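Local coordinates for flavoprotein (Thermotoga maritima, PDB 5V8S), which probably works as an oxidoreductase in electron transfer, pairing a di-iron centre in a metallo-beta-lactamase-like domain with a flavodoxin-like domain of the kind that binds FMN, at residues 25-30 and 173-178; 340-345 and 369-374; 39-44 and 97-102; 188-191 and 197-200; 352-357 and 403-408. The protein carries 1 engineered substitution. All coordinates share one frame; numbering follows the deposited sequence.

Contact 1: residues 25-30 and 173-178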
# COMPACT_ATOMS: atom_id res chain seq x y z
N PRO A 25 11.63 35.20 -28.53
CA PRO A 25 12.57 34.45 -29.36
C PRO A 25 11.94 33.16 -29.87
O PRO A 25 10.86 32.77 -29.43
CB PRO A 25 13.71 34.14 -28.39
CG PRO A 25 13.06 34.08 -27.06
CD PRO A 25 11.95 35.09 -27.09
N GLU A 26 12.63 32.50 -30.80
CA GLU A 26 12.13 31.27 -31.41
C GLU A 26 12.27 30.13 -30.40
O GLU A 26 13.39 29.72 -30.08
CB GLU A 26 12.95 31.02 -32.67
CG GLU A 26 12.42 29.95 -33.60
CD GLU A 26 13.32 29.72 -34.82
OE1 GLU A 26 14.11 30.62 -35.17
OE2 GLU A 26 13.23 28.63 -35.43
N ILE A 27 11.13 29.62 -29.89
CA ILE A 27 11.13 28.59 -28.86
C ILE A 27 10.24 27.44 -29.32
O ILE A 27 9.12 27.67 -29.77
CB ILE A 27 10.61 29.13 -27.50
CG1 ILE A 27 11.52 30.24 -26.99
CG2 ILE A 27 10.51 28.00 -26.47
CD1 ILE A 27 10.94 30.99 -25.83
N TYR A 28 10.76 26.22 -29.19
CA TYR A 28 10.03 24.99 -29.48
C TYR A 28 9.84 24.22 -28.18
O TYR A 28 10.72 24.21 -27.31
CB TYR A 28 10.81 24.09 -30.44
CG TYR A 28 11.02 24.70 -31.80
CD1 TYR A 28 12.02 25.64 -32.00
CD2 TYR A 28 10.22 24.35 -32.87
CE1 TYR A 28 12.21 26.22 -33.24
CE2 TYR A 28 10.41 24.93 -34.12
CZ TYR A 28 11.40 25.86 -34.29
OH TYR A 28 11.60 26.45 -35.52
N VAL A 29 8.69 23.56 -28.07
CA VAL A 29 8.51 22.51 -27.07
C VAL A 29 8.68 21.16 -27.74
O VAL A 29 8.24 20.95 -28.89
CB VAL A 29 7.13 22.60 -26.36
CG1 VAL A 29 5.99 22.44 -27.36
CG2 VAL A 29 7.04 21.58 -25.21
N LEU A 30 9.31 20.24 -27.02
CA LEU A 30 9.37 18.82 -27.36
C LEU A 30 8.72 18.09 -26.19
O LEU A 30 9.30 18.03 -25.10
CB LEU A 30 10.82 18.37 -27.51
CG LEU A 30 11.58 19.04 -28.65
CD1 LEU A 30 13.04 19.06 -28.35
CD2 LEU A 30 11.32 18.33 -29.95
N ASP A 173 13.28 36.97 -20.33
CA ASP A 173 12.43 38.08 -20.79
C ASP A 173 10.94 37.81 -20.56
O ASP A 173 10.10 38.03 -21.45
CB ASP A 173 12.69 38.40 -22.26
CG ASP A 173 14.05 38.99 -22.51
OD1 ASP A 173 14.69 39.51 -21.56
OD2 ASP A 173 14.48 38.95 -23.67
N GLY A 174 10.60 37.34 -19.37
CA GLY A 174 9.21 37.13 -19.03
C GLY A 174 8.75 35.70 -19.18
O GLY A 174 7.67 35.34 -18.67
N ILE A 175 9.53 34.87 -19.85
CA ILE A 175 9.19 33.46 -20.05
C ILE A 175 9.94 32.65 -19.01
O ILE A 175 11.17 32.72 -18.93
CB ILE A 175 9.55 33.01 -21.47
CG1 ILE A 175 8.79 33.87 -22.49
CG2 ILE A 175 9.28 31.52 -21.66
CD1 ILE A 175 9.19 33.62 -23.92
N LEU A 176 9.22 31.87 -18.21
CA LEU A 176 9.83 31.10 -17.13
C LEU A 176 9.82 29.62 -17.50
O LEU A 176 8.76 29.02 -17.68
CB LEU A 176 9.05 31.33 -15.82
CG LEU A 176 9.77 30.86 -14.55
CD1 LEU A 176 10.89 31.82 -14.19
CD2 LEU A 176 8.79 30.73 -13.40
N PHE A 177 11.02 29.04 -17.61
CA PHE A 177 11.18 27.60 -17.80
C PHE A 177 11.37 27.02 -16.40
O PHE A 177 12.40 27.25 -15.76
CB PHE A 177 12.40 27.31 -18.68
CG PHE A 177 12.32 27.91 -20.06
CD1 PHE A 177 12.81 29.19 -20.29
CD2 PHE A 177 11.80 27.19 -21.12
CE1 PHE A 177 12.77 29.74 -21.58
CE2 PHE A 177 11.77 27.73 -22.41
CZ PHE A 177 12.25 29.00 -22.63
N SER A 178 10.36 26.31 -15.91
CA SER A 178 10.27 26.05 -14.48
C SER A 178 10.37 24.58 -14.11
O SER A 178 10.31 24.26 -12.92
CB SER A 178 8.95 26.62 -13.94
OG SER A 178 7.86 26.13 -14.68
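The backbones carrying Ile-27 and Ile-175 run in roughly the same direction, on strands 26-34 and 175-179 of two different sheets, but stand well apart: the closest alpha carbons, Pro-25 CA and Asp-173 CA, are 9.3 Å from each other, so side chains alone bridge the space. At the centre Ile-27 and Ile-175 point at one another tip to tip, with Ile-27 CD1 3.7 Å from Ile-175 CD1. In Ile-27, CG1 lies anti to the carbonyl carbon (chi1 -62°) and the chain then extends, which carries CD1 outward from the strand. The same methyl reaches Phe-177, where it sits at the ring edge, near the ring plane, 4.0 Å from CZ. Pro-25, behind a cis peptide bond, adds a looser touch, its CD 4.5 Å from Ile-175 CD1. Around this layer Leu-237 of strand 235-238 touches both Ile-175 and Phe-177, and Tyr-55 meets the Phe-177 ring edge-to-face. The two strands belong to the facing sheets of the metallo-beta-lactamase sandwich. All four touching residues are buried and apolar, which implies that the sheets are held together here by hydrophobic packing, without directional polar bonds.

Contact 2: residues 340-345 and 369-374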
# COMPACT_ATOMS: atom_id res chain seq x y z
N PHE A 340 -0.35 3.32 6.36
CA PHE A 340 0.32 3.88 5.19
C PHE A 340 -0.32 5.21 4.81
O PHE A 340 0.38 6.19 4.54
CB PHE A 340 0.25 2.89 4.02
CG PHE A 340 0.97 3.35 2.78
CD1 PHE A 340 2.32 3.10 2.62
CD2 PHE A 340 0.30 4.02 1.77
CE1 PHE A 340 2.98 3.51 1.48
CE2 PHE A 340 0.97 4.43 0.64
CZ PHE A 340 2.31 4.16 0.49
N THR A 341 -1.64 5.25 4.77
CA THR A 341 -2.36 6.46 4.39
C THR A 341 -2.06 7.60 5.36
O THR A 341 -1.76 8.72 4.93
CB THR A 341 -3.86 6.17 4.32
OG1 THR A 341 -4.09 5.19 3.32
CG2 THR A 341 -4.67 7.45 3.95
N LEU A 342 -2.16 7.34 6.66
CA LEU A 342 -1.88 8.37 7.66
C LEU A 342 -0.44 8.87 7.56
O LEU A 342 -0.19 10.08 7.63
CB LEU A 342 -2.15 7.84 9.06
CG LEU A 342 -3.63 7.61 9.39
CD1 LEU A 342 -3.77 6.93 10.74
CD2 LEU A 342 -4.42 8.89 9.36
N LEU A 343 0.51 7.95 7.39
CA LEU A 343 1.90 8.39 7.28
C LEU A 343 2.12 9.24 6.04
O LEU A 343 2.88 10.21 6.08
CB LEU A 343 2.86 7.20 7.29
CG LEU A 343 2.98 6.45 8.61
CD1 LEU A 343 3.87 5.21 8.45
CD2 LEU A 343 3.56 7.34 9.68
N GLU A 344 1.47 8.89 4.92
CA GLU A 344 1.63 9.72 3.73
C GLU A 344 0.90 11.05 3.85
O GLU A 344 1.39 12.05 3.30
CB GLU A 344 1.20 8.97 2.47
CG GLU A 344 2.06 7.75 2.17
CD GLU A 344 3.52 8.06 2.15
OE1 GLU A 344 3.91 9.10 1.57
OE2 GLU A 344 4.29 7.27 2.72
N ILE A 345 -0.26 11.10 4.52
CA ILE A 345 -0.91 12.39 4.76
C ILE A 345 -0.00 13.28 5.60
O ILE A 345 0.17 14.47 5.30
CB ILE A 345 -2.29 12.18 5.43
CG1 ILE A 345 -3.26 11.60 4.41
CG2 ILE A 345 -2.83 13.52 6.03
CD1 ILE A 345 -4.55 11.09 5.03
N ARG A 369 1.06 2.88 19.54
CA ARG A 369 0.56 4.19 19.12
C ARG A 369 -0.86 4.08 18.51
O ARG A 369 -1.10 3.29 17.59
CB ARG A 369 1.53 4.81 18.10
CG ARG A 369 2.77 5.59 18.66
CD ARG A 369 2.53 7.14 18.72
NE ARG A 369 3.59 8.02 18.19
CZ ARG A 369 4.16 7.92 16.98
NH1 ARG A 369 3.84 6.95 16.13
NH2 ARG A 369 5.09 8.79 16.60
N THR A 370 -1.79 4.89 19.03
CA THR A 370 -3.13 4.95 18.46
C THR A 370 -3.16 5.88 17.25
O THR A 370 -2.26 6.71 17.04
CB THR A 370 -4.14 5.49 19.48
OG1 THR A 370 -3.98 6.91 19.59
CG2 THR A 370 -3.94 4.83 20.86
N ALA A 371 -4.22 5.75 16.45
CA ALA A 371 -4.39 6.64 15.30
C ALA A 371 -4.45 8.09 15.74
O ALA A 371 -3.86 8.97 15.10
CB ALA A 371 -5.65 6.27 14.52
N GLY A 372 -5.14 8.37 16.84
CA GLY A 372 -5.26 9.74 17.32
C GLY A 372 -3.93 10.31 17.79
O GLY A 372 -3.56 11.43 17.42
N GLU A 373 -3.21 9.56 18.62
CA GLU A 373 -1.92 10.02 19.11
C GLU A 373 -1.00 10.38 17.95
O GLU A 373 -0.23 11.35 18.02
CB GLU A 373 -1.27 8.93 19.97
CG GLU A 373 -0.40 9.46 21.10
CD GLU A 373 0.44 8.38 21.77
OE1 GLU A 373 1.68 8.47 21.70
OE2 GLU A 373 -0.15 7.45 22.36
N LEU A 374 -1.07 9.62 16.86
CA LEU A 374 -0.24 9.89 15.70
C LEU A 374 -0.64 11.20 15.03
O LEU A 374 0.22 12.04 14.71
CB LEU A 374 -0.35 8.73 14.71
CG LEU A 374 0.37 8.93 13.40
CD1 LEU A 374 1.85 9.27 13.64
CD2 LEU A 374 0.21 7.69 12.56
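Two neighbouring helices of the flavodoxin-like domain, 336-348 and 371-376, pack through Leu-342 and Leu-343 on the first and Ala-371 and Leu-374 on the second. Leu-342 lies at the middle of the interface and points at the opposite helix; its alpha carbon is 8.2 Å from Ala-371 CA. Two parts of its side chain are used. The root meets the longer partner, Leu-342 CB lying 4.2 Å from Leu-374 CD2, while the branch end reaches the start of the short helix, with CD1 4.3 Å from Ala-371 CB. Leu-374 has CG anti to the backbone N (chi1 175°), and its CD2 methyl thereby comes between the two leucines of the other helix: Leu-343 CD2 approaches it at 4.4 Å. These separations describe a fairly relaxed, purely apolar fit. The first turn of helix 371-376 is fixed from within by its N-cap, Thr-370, whose OG1 accepts a nearly straight bond (171°) from Glu-373 N at 2.9 Å. Leu-343 and Glu-344 reach the second subunit, where Glu-344 forms a salt bridge with Arg-339 of that subunit. Beneath the pair lies strand 322-327, Leu-342 resting on Phe-325 and Ala-371 on Val-327, whereas helix 310-316 touches helix 336-348 through Thr-341 and Ile-345.

Contact 3: residues 39-44 and 97-102. Engineered in segment 97-102: Asp-102 (natural residue His). With FEO (mu-oxo-diiron), chain C.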
# COMPACT_ATOMS: atom_id res chain seq x y z
N TYR A 39 2.98 4.24 -11.97
CA TYR A 39 3.24 4.70 -10.60
C TYR A 39 4.38 5.71 -10.66
O TYR A 39 5.55 5.32 -10.83
CB TYR A 39 3.64 3.52 -9.72
CG TYR A 39 2.62 2.39 -9.76
CD1 TYR A 39 1.35 2.54 -9.23
CD2 TYR A 39 2.93 1.18 -10.37
CE1 TYR A 39 0.42 1.50 -9.28
CE2 TYR A 39 2.01 0.14 -10.43
CZ TYR A 39 0.77 0.31 -9.88
OH TYR A 39 -0.14 -0.71 -9.94
N PHE A 40 4.07 6.99 -10.51
CA PHE A 40 5.12 7.99 -10.53
C PHE A 40 5.99 7.85 -9.29
O PHE A 40 5.48 7.62 -8.18
CB PHE A 40 4.53 9.39 -10.63
CG PHE A 40 5.51 10.40 -11.12
CD1 PHE A 40 5.99 10.31 -12.40
CD2 PHE A 40 5.96 11.42 -10.29
CE1 PHE A 40 6.93 11.21 -12.88
CE2 PHE A 40 6.91 12.33 -10.76
CZ PHE A 40 7.37 12.23 -12.06
N GLU A 41 7.30 7.99 -9.47
CA GLU A 41 8.27 7.72 -8.41
C GLU A 41 8.15 6.27 -7.89
O GLU A 41 8.56 5.99 -6.76
CB GLU A 41 8.13 8.72 -7.24
CG GLU A 41 8.45 10.16 -7.59
CD GLU A 41 8.23 11.15 -6.42
OE1 GLU A 41 7.45 10.87 -5.48
OE2 GLU A 41 8.89 12.21 -6.43
N ALA A 42 7.58 5.37 -8.69
CA ALA A 42 7.28 3.99 -8.28
C ALA A 42 6.33 3.94 -7.09
O ALA A 42 6.34 2.97 -6.34
CB ALA A 42 8.54 3.17 -8.03
N VAL A 43 5.49 4.95 -6.91
CA VAL A 43 4.49 4.88 -5.84
C VAL A 43 3.13 5.51 -6.17
O VAL A 43 2.10 4.94 -5.76
CB VAL A 43 5.04 5.37 -4.49
CG1 VAL A 43 5.64 6.70 -4.61
CG2 VAL A 43 3.96 5.39 -3.39
N TRP A 44 3.08 6.65 -6.85
CA TRP A 44 1.83 7.40 -6.99
C TRP A 44 1.05 6.93 -8.21
O TRP A 44 1.51 7.03 -9.34
CB TRP A 44 2.08 8.91 -7.04
CG TRP A 44 3.00 9.36 -5.98
CD1 TRP A 44 4.22 9.94 -6.16
CD2 TRP A 44 2.81 9.26 -4.56
NE1 TRP A 44 4.80 10.19 -4.94
CE2 TRP A 44 3.96 9.78 -3.95
CE3 TRP A 44 1.78 8.76 -3.75
CZ2 TRP A 44 4.13 9.81 -2.56
CZ3 TRP A 44 1.94 8.79 -2.36
CH2 TRP A 44 3.11 9.32 -1.79
N HIS A 97 16.81 20.91 -13.05
CA HIS A 97 16.56 19.87 -12.05
C HIS A 97 17.04 18.58 -12.68
O HIS A 97 16.82 18.35 -13.88
CB HIS A 97 15.04 19.84 -11.78
CG HIS A 97 14.51 18.75 -10.89
ND1 HIS A 97 15.02 18.43 -9.64
CD2 HIS A 97 13.42 17.97 -11.04
CE1 HIS A 97 14.28 17.48 -9.09
NE2 HIS A 97 13.30 17.19 -9.92
N THR A 98 17.75 17.77 -11.90
CA THR A 98 18.50 16.65 -12.44
C THR A 98 17.78 15.31 -12.33
O THR A 98 18.36 14.29 -12.71
CB THR A 98 19.85 16.53 -11.74
OG1 THR A 98 19.64 16.20 -10.36
CG2 THR A 98 20.65 17.82 -11.86
N GLU A 99 16.57 15.27 -11.79
CA GLU A 99 15.92 13.98 -11.60
C GLU A 99 15.77 13.29 -12.95
O GLU A 99 15.50 13.95 -13.96
CB GLU A 99 14.55 14.17 -10.95
CG GLU A 99 13.86 12.88 -10.56
CD GLU A 99 12.60 13.09 -9.77
OE1 GLU A 99 12.34 14.21 -9.31
OE2 GLU A 99 11.86 12.10 -9.58
N PRO A 100 15.93 11.96 -13.03
CA PRO A 100 15.99 11.32 -14.35
C PRO A 100 14.73 11.35 -15.19
O PRO A 100 14.81 11.00 -16.37
CB PRO A 100 16.44 9.89 -14.04
CG PRO A 100 17.26 10.05 -12.82
CD PRO A 100 16.57 11.11 -12.01
N ASP A 101 13.56 11.72 -14.65
CA ASP A 101 12.42 11.91 -15.54
C ASP A 101 12.61 13.10 -16.47
O ASP A 101 12.03 13.13 -17.56
CB ASP A 101 11.11 12.07 -14.77
CG ASP A 101 11.12 13.25 -13.80
OD1 ASP A 101 12.08 13.40 -13.03
OD2 ASP A 101 10.14 14.03 -13.80
N ASP A 102 13.41 14.06 -16.06
CA ASP A 102 13.73 15.21 -16.88
C ASP A 102 15.15 15.18 -17.45
O ASP A 102 15.39 15.83 -18.47
CB ASP A 102 13.45 16.50 -16.09
CG ASP A 102 11.91 16.63 -15.71
OD1 ASP A 102 11.06 16.75 -16.63
OD2 ASP A 102 11.53 16.60 -14.51
FE1 FEO C . 11.40 16.01 -9.89
FE2 FEO C . 9.92 16.03 -12.96
O FEO C . 11.26 15.59 -11.71
O HOH W 1 11.78 11.72 -6.59
O HOH W 2 9.55 13.13 -8.91
O HOH W 3 9.50 14.89 -9.85
O HOH W 4 8.40 15.37 -11.40
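Glu-99 and Glu-41 approach each other beside the di-iron site, Glu-99 as part of the His-x-Glu-x-Asp motif, the flavodiiron form of the metallo-beta-lactamase metal-binding signature. From CB, 3.7 Å from the bridging oxygen O of the cluster, Glu-99 runs out with CG anti to the backbone N (chi1 -173°), CG still 3.9 Å from that oxygen, and extends to a carboxylate whose two oxygens have different tasks. OE1 binds iron FE1 at 2.1 Å, beside His-97 NE2. OE2 turns toward Glu-41: two waters each donate to both Glu-99 OE2 and Glu-41 OE2, bridging like-charged groups whose OE2 atoms lie 4.3 Å apart, and Tyr-276 of the second subunit also hydrogen-bonds Glu-99 OE2. The second iron, FE2, is held by Asp-101 OD2 at 2.2 Å and by OD2 of Asp-102, an engineered residue that is His in the natural sequence, at 2.3 Å. Asp-180 bridges the irons, His-163 and His-240 each joining one of them. Phe-40 closes in on this second iron with its edge: CZ is 3.7 Å from Asp-101 OD2, which lies in the ring plane, while ring and carboxylate planes stand 77° apart. Behind, Tyr-330 of the second subunit bonds Glu-41 OE1, and Trp-44 NE1 donates to that same Glu-41 OE1 at 2.8 Å, 30° out of the carboxylate plane on its anti side.

Contact 4: residues 188-191 and 197-200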
# COMPACT_ATOMS: atom_id res chain seq x y z
N PRO A 188 -3.14 16.19 -21.52
CA PRO A 188 -4.24 16.94 -22.12
C PRO A 188 -4.13 16.95 -23.64
O PRO A 188 -3.05 16.83 -24.23
CB PRO A 188 -4.05 18.35 -21.55
CG PRO A 188 -3.11 18.21 -20.42
CD PRO A 188 -2.25 17.05 -20.73
N GLU A 189 -5.28 17.15 -24.26
CA GLU A 189 -5.42 17.05 -25.70
C GLU A 189 -4.89 18.28 -26.44
O GLU A 189 -5.09 18.38 -27.65
CB GLU A 189 -6.90 16.84 -26.06
CG GLU A 189 -7.71 16.03 -25.01
CD GLU A 189 -9.05 15.52 -25.56
OE1 GLU A 189 -10.07 15.60 -24.84
OE2 GLU A 189 -9.08 15.05 -26.72
N ILE A 190 -4.25 19.22 -25.75
CA ILE A 190 -3.63 20.39 -26.37
C ILE A 190 -2.40 20.76 -25.56
O ILE A 190 -2.16 20.22 -24.48
CB ILE A 190 -4.61 21.59 -26.53
CG1 ILE A 190 -5.09 22.12 -25.19
CG2 ILE A 190 -5.81 21.19 -27.42
CD1 ILE A 190 -5.84 23.48 -25.37
N LEU A 191 -1.58 21.67 -26.09
CA LEU A 191 -0.32 22.02 -25.44
C LEU A 191 -0.48 23.05 -24.33
O LEU A 191 0.31 23.05 -23.37
CB LEU A 191 0.69 22.59 -26.45
CG LEU A 191 1.29 21.63 -27.46
CD1 LEU A 191 2.12 22.38 -28.49
CD2 LEU A 191 2.14 20.63 -26.73
N SER A 197 -12.26 24.56 -20.81
CA SER A 197 -12.73 23.27 -20.29
C SER A 197 -11.55 22.34 -20.02
O SER A 197 -11.60 21.56 -19.07
CB SER A 197 -13.74 22.63 -21.24
OG SER A 197 -13.11 22.04 -22.37
N VAL A 198 -10.50 22.42 -20.84
CA VAL A 198 -9.28 21.66 -20.56
C VAL A 198 -8.64 22.14 -19.27
O VAL A 198 -8.22 21.33 -18.43
CB VAL A 198 -8.30 21.75 -21.75
CG1 VAL A 198 -6.93 21.16 -21.40
CG2 VAL A 198 -8.89 21.08 -23.00
N VAL A 199 -8.53 23.45 -19.09
CA VAL A 199 -7.90 23.97 -17.87
C VAL A 199 -8.64 23.47 -16.63
O VAL A 199 -8.02 23.03 -15.65
CB VAL A 199 -7.82 25.50 -17.91
CG1 VAL A 199 -7.45 26.05 -16.54
CG2 VAL A 199 -6.81 25.94 -18.95
N GLU A 200 -9.98 23.51 -16.66
CA GLU A 200 -10.76 23.10 -15.49
C GLU A 200 -10.58 21.62 -15.19
O GLU A 200 -10.50 21.24 -14.02
CB GLU A 200 -12.24 23.43 -15.68
CG GLU A 200 -12.49 24.93 -15.62
CD GLU A 200 -13.94 25.31 -15.91
OE1 GLU A 200 -14.83 24.49 -15.64
OE2 GLU A 200 -14.17 26.43 -16.41
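Pro-188 brings the one ring of this contact, and it is the CB corner of that pyrrolidine that meets Val-198, CB lying 4.0 Å from the methyl CG1. No aromatic ring takes part and nothing is stacked: the packing is aliphatic, between the loop that follows strand 175-179 and the beginning of helix 196-214 in the metallo-beta-lactamase-like domain. The chain folds back over a short distance, with only five residues between the two segments, and Pro-188 CA comes within 7.1 Å of Val-198 CA. Val-198 is the side chain on which both loop residues converge. Its CG1 stands anti to the backbone N (chi1 171°) and projects from the helix toward the loop, so one methyl serves two partners, Pro-188 and Ile-190. Pro-188 and Val-198 are buried, whereas Ile-190 lies nearer the surface. Polar bonds outside the pair fix both pieces. Arg-31 of strand 26-34 takes the carbonyl oxygens of Pro-188 and Ile-190, holding the loop against the sheet, and Asn-195 OD1, just before the helix, accepts from Val-198 N and is bonded to Ser-197 OG. Leu-242 also packs on Pro-188. In Ile-190 the CG1 branch lies between the backbone N and the carbonyl carbon (chi1 64°), and this is the branch that touches, Ile-190 CG1 lying 4.3 Å from Val-198 CG1.

Contact 5: residues 352-357 and 403-408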
# COMPACT_ATOMS: atom_id res chain seq x y z
N GLU A 352 -3.13 22.43 8.98
CA GLU A 352 -3.84 22.72 10.22
C GLU A 352 -5.34 22.77 9.92
O GLU A 352 -5.95 23.82 9.77
CB GLU A 352 -3.34 24.01 10.87
CG GLU A 352 -3.91 24.21 12.29
CD GLU A 352 -3.69 25.60 12.86
OE1 GLU A 352 -2.74 26.28 12.43
OE2 GLU A 352 -4.49 26.00 13.74
N LYS A 353 -5.94 21.59 9.85
CA LYS A 353 -7.35 21.41 9.58
C LYS A 353 -7.97 20.57 10.69
O LYS A 353 -7.30 19.71 11.28
CB LYS A 353 -7.59 20.69 8.24
CG LYS A 353 -7.15 21.51 7.03
CD LYS A 353 -7.16 20.74 5.73
CE LYS A 353 -6.65 21.57 4.56
NZ LYS A 353 -7.63 22.60 4.18
N PRO A 354 -9.24 20.79 10.99
CA PRO A 354 -9.91 19.96 12.00
C PRO A 354 -10.19 18.56 11.49
O PRO A 354 -10.42 18.33 10.30
CB PRO A 354 -11.21 20.71 12.28
CG PRO A 354 -11.42 21.57 11.09
CD PRO A 354 -10.11 21.88 10.51
N VAL A 355 -10.21 17.62 12.44
CA VAL A 355 -10.39 16.20 12.15
C VAL A 355 -11.34 15.61 13.19
O VAL A 355 -11.29 15.98 14.37
CB VAL A 355 -9.04 15.46 12.19
CG1 VAL A 355 -9.18 13.95 12.07
CG2 VAL A 355 -8.11 16.02 11.09
N LEU A 356 -12.18 14.67 12.75
CA LEU A 356 -12.89 13.77 13.65
C LEU A 356 -12.31 12.38 13.49
O LEU A 356 -12.05 11.95 12.36
CB LEU A 356 -14.38 13.67 13.29
CG LEU A 356 -15.23 14.93 13.41
CD1 LEU A 356 -16.65 14.65 12.94
CD2 LEU A 356 -15.20 15.46 14.84
N VAL A 357 -12.16 11.66 14.60
CA VAL A 357 -11.71 10.28 14.59
C VAL A 357 -12.82 9.41 15.16
O VAL A 357 -13.35 9.71 16.24
CB VAL A 357 -10.40 10.08 15.37
CG1 VAL A 357 -10.01 8.58 15.39
CG2 VAL A 357 -9.29 10.93 14.78
N SER A 403 -22.02 17.49 14.63
CA SER A 403 -22.40 18.82 15.10
C SER A 403 -21.20 19.60 15.63
O SER A 403 -21.09 20.81 15.43
CB SER A 403 -23.46 18.72 16.18
OG SER A 403 -24.68 18.23 15.66
N LEU A 404 -20.29 18.92 16.33
CA LEU A 404 -19.08 19.57 16.82
C LEU A 404 -18.25 20.10 15.66
O LEU A 404 -17.75 21.23 15.71
CB LEU A 404 -18.28 18.57 17.65
CG LEU A 404 -17.05 19.08 18.40
CD1 LEU A 404 -17.48 20.06 19.47
CD2 LEU A 404 -16.28 17.91 19.00
N LEU A 405 -18.12 19.29 14.60
CA LEU A 405 -17.39 19.72 13.41
C LEU A 405 -18.06 20.93 12.76
O LEU A 405 -17.38 21.88 12.35
CB LEU A 405 -17.31 18.55 12.43
CG LEU A 405 -16.55 18.87 11.15
CD1 LEU A 405 -15.11 19.25 11.48
CD2 LEU A 405 -16.58 17.69 10.20
N LYS A 406 -19.39 20.91 12.64
CA LYS A 406 -20.11 22.03 12.05
C LYS A 406 -19.89 23.31 12.85
O LYS A 406 -19.71 24.40 12.28
CB LYS A 406 -21.60 21.68 11.97
CG LYS A 406 -22.52 22.79 11.45
CD LYS A 406 -22.29 23.00 9.98
CE LYS A 406 -23.28 24.00 9.38
NZ LYS A 406 -22.92 24.23 7.97
N LYS A 407 -19.90 23.21 14.18
CA LYS A 407 -19.62 24.35 15.04
C LYS A 407 -18.23 24.92 14.76
O LYS A 407 -18.04 26.14 14.70
CB LYS A 407 -19.76 23.90 16.49
CG LYS A 407 -19.49 24.95 17.52
CD LYS A 407 -19.68 24.39 18.91
CE LYS A 407 -19.68 25.46 19.97
NZ LYS A 407 -20.87 26.39 19.87
N GLU A 408 -17.24 24.04 14.58
CA GLU A 408 -15.88 24.49 14.34
C GLU A 408 -15.75 25.16 12.97
O GLU A 408 -15.04 26.15 12.83
CB GLU A 408 -14.93 23.30 14.42
CG GLU A 408 -13.46 23.62 14.15
CD GLU A 408 -12.78 24.27 15.34
OE1 GLU A 408 -13.41 24.39 16.41
OE2 GLU A 408 -11.59 24.64 15.20
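Pro-354, the first residue of strand 354-360, is also the first along its segment to meet helix 395-409. Its CB lies 4.2 Å from Leu-405 CD1 and 4.1 Å from Glu-408 CG, so one ring carbon touches residues on adjacent turns of the helix. Glu-408 supplies only aliphatic chain: CG, anti to the backbone N (chi1 178°), leans on the proline, and a bend at the next bond (chi2 78°) turns the carboxylate aside at the more open end of the interface. Val-355 follows with the alternation of a strand, pointing away from the helix to pack against Phe-325 and Phe-380 on the other side of the sheet. Leu-356 turns back toward the helix. Its CD1 fits against Leu-405, 4.0 Å from CB and 4.1 Å from CD2, the two side chains crossing obliquely. Leu-405 thus spans both strand residues, and it also rests on Ala-322 and Leu-383 of the flanking strands, while Ala-401 and Ile-402 continue the cover over Leu-356. Strand and helix run antiparallel, at 177°, with their axes 9.4 Å apart, a spacing filled by these apolar side chains. Such a C-terminal helix laid back along an inner strand of a five-stranded parallel sheet, strand order 2-1-3-4-5, is typical of the flavodoxin fold, in which helices cover both faces of the sheet as an alpha/beta/alpha sandwich.

In the fold
From the N terminus, contact 1 opens on strand 26-34 and closes only at strand 175-179, joining two sheets of the metallo-beta-lactamase-like domain. Contact 3 falls wholly within that span, bringing the turn after residue 39 to the metal-binding loop. Contact 4 then closes a short loop before helix 196-214; it touches contact 1 where Leu-191 packs on Val-29. Contacts 2 and 5 follow in the flavodoxin-like domain and cross, since along the chain strand 354-360 comes between the two helices of contact 2 and its partner helix 395-409 follows both; the contact centres are about 17 Å apart. Trp-44 of contact 3 packs against Glu-344 of contact 2, connecting the domains, and both contacts reach the second subunit.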